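Local coordinates for dual specificity protein phosphatase 8 (Homo sapiens, PDB 4JMK), which probably dephosphorylates phosphotyrosine, phosphoserine and phosphothreonine in proteins and is thought thereby to dampen mitogen-activated protein kinase signalling, at residues L64-D68 against Q134-Y138. The protein carries 1 engineered substitution. Numbering follows the deposited sequence.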
# COMPACT_ATOMS: atom_id res chain seq x y z
N LEU A 64 5.86 -9.98 -2.90
CA LEU A 64 7.20 -9.39 -3.04
C LEU A 64 7.57 -8.59 -4.33
O LEU A 64 8.02 -7.43 -4.22
CB LEU A 64 8.29 -10.42 -2.74
CG LEU A 64 9.09 -10.24 -1.46
CD1 LEU A 64 10.07 -11.40 -1.29
CD2 LEU A 64 9.83 -8.91 -1.47
N PRO A 65 7.38 -9.20 -5.53
CA PRO A 65 7.70 -8.57 -6.81
C PRO A 65 6.69 -7.56 -7.24
O PRO A 65 6.85 -7.04 -8.33
CB PRO A 65 7.60 -9.73 -7.80
CG PRO A 65 6.57 -10.56 -7.21
CD PRO A 65 6.93 -10.56 -5.76
N TRP A 66 5.65 -7.31 -6.45
CA TRP A 66 4.70 -6.24 -6.77
C TRP A 66 5.03 -4.99 -5.98
O TRP A 66 4.47 -3.94 -6.25
CB TRP A 66 3.28 -6.67 -6.42
CG TRP A 66 2.73 -7.70 -7.35
CD1 TRP A 66 2.52 -9.03 -7.08
CD2 TRP A 66 2.28 -7.49 -8.69
NE1 TRP A 66 1.99 -9.66 -8.19
CE2 TRP A 66 1.84 -8.73 -9.19
CE3 TRP A 66 2.23 -6.37 -9.53
CZ2 TRP A 66 1.33 -8.88 -10.49
CZ3 TRP A 66 1.73 -6.52 -10.81
CH2 TRP A 66 1.29 -7.77 -11.28
N LEU A 67 5.93 -5.10 -5.01
CA LEU A 67 6.18 -3.99 -4.09
C LEU A 67 6.83 -2.79 -4.77
O LEU A 67 6.37 -1.66 -4.61
CB LEU A 67 7.00 -4.45 -2.87
CG LEU A 67 6.25 -5.40 -1.93
CD1 LEU A 67 7.14 -5.87 -0.77
CD2 LEU A 67 4.98 -4.74 -1.42
N ASP A 68 7.87 -3.02 -5.56
CA ASP A 68 8.52 -1.90 -6.23
C ASP A 68 7.58 -1.15 -7.19
O ASP A 68 7.61 0.08 -7.25
CB ASP A 68 9.81 -2.34 -6.92
CG ASP A 68 10.99 -2.46 -5.95
OD1 ASP A 68 11.02 -1.75 -4.92
OD2 ASP A 68 11.89 -3.27 -6.24
N GLN A 134 7.40 -11.40 4.09
CA GLN A 134 7.84 -10.83 2.82
C GLN A 134 8.35 -9.40 2.99
O GLN A 134 9.28 -8.99 2.30
CB GLN A 134 6.74 -10.95 1.76
CG GLN A 134 6.48 -12.41 1.36
CD GLN A 134 5.27 -12.59 0.44
OE1 GLN A 134 5.10 -11.86 -0.53
NE2 GLN A 134 4.44 -13.59 0.75
N LEU A 135 7.79 -8.65 3.95
CA LEU A 135 8.37 -7.36 4.34
C LEU A 135 9.81 -7.48 4.84
O LEU A 135 10.67 -6.66 4.49
CB LEU A 135 7.54 -6.69 5.43
CG LEU A 135 6.17 -6.13 5.10
CD1 LEU A 135 5.59 -5.50 6.35
CD2 LEU A 135 6.31 -5.11 3.98
N LEU A 136 10.06 -8.46 5.70
CA LEU A 136 11.43 -8.71 6.15
C LEU A 136 12.37 -8.96 4.97
O LEU A 136 13.48 -8.42 4.94
CB LEU A 136 11.52 -9.91 7.10
CG LEU A 136 11.49 -9.68 8.60
CD1 LEU A 136 12.15 -10.84 9.37
CD2 LEU A 136 12.16 -8.38 8.95
N GLU A 137 11.94 -9.79 4.03
CA GLU A 137 12.78 -10.13 2.87
C GLU A 137 12.97 -8.92 1.97
O GLU A 137 14.02 -8.74 1.38
CB GLU A 137 12.19 -11.28 2.05
CG GLU A 137 12.81 -12.65 2.31
CD GLU A 137 14.32 -12.64 2.25
OE1 GLU A 137 14.94 -12.64 3.33
OE2 GLU A 137 14.89 -12.63 1.14
N TYR A 138 11.92 -8.10 1.87
CA TYR A 138 12.00 -6.88 1.07
C TYR A 138 13.04 -5.95 1.68
O TYR A 138 13.88 -5.39 0.97
CB TYR A 138 10.62 -6.22 0.99
CG TYR A 138 10.57 -4.98 0.11
CD1 TYR A 138 10.90 -5.06 -1.24
CD2 TYR A 138 10.17 -3.75 0.62
CE1 TYR A 138 10.86 -3.92 -2.06
CE2 TYR A 138 10.12 -2.61 -0.19
CZ TYR A 138 10.46 -2.72 -1.52
OH TYR A 138 10.41 -1.61 -2.34
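Tyr138, its chi1 in the t well, stretches from helix 129-148 to residues 64-68, at the N-terminal end of helix 67-79, and meets three of their side chains. Leu67, an m,t rotamer, lays CD1 over one ring face, 3.9 Å from the Tyr138 centroid, a CH-pi contact. At the ring edge Tyr138 OH donates a hydrogen bond to Asp68 OD1 (2.7 Å), the m chi1 of Asp68 bringing the carboxylate round to the hydroxyl. Leu64, with chi1 between wells at -109°, sets CD2 3.7 Å from Tyr138 CB and CD1 4.0 Å from Glu137 CB; the carboxylate of Glu137 leads away to a salt bridge with Arg140. One turn before Tyr138, Gln134 OE1 accepts a hydrogen bond from Leu63 N and a second, weak one from Leu64 N (3.1 Å), while NE2 is hydrogen-bonded to Glu61 O and Asn130 OD1. Helices 67-79 and 129-148 thus pack together, helix 94-107 touching both through Lys105, in the protein-tyrosine-phosphatase fold of the dual-specificity catalytic domain, away from the active site.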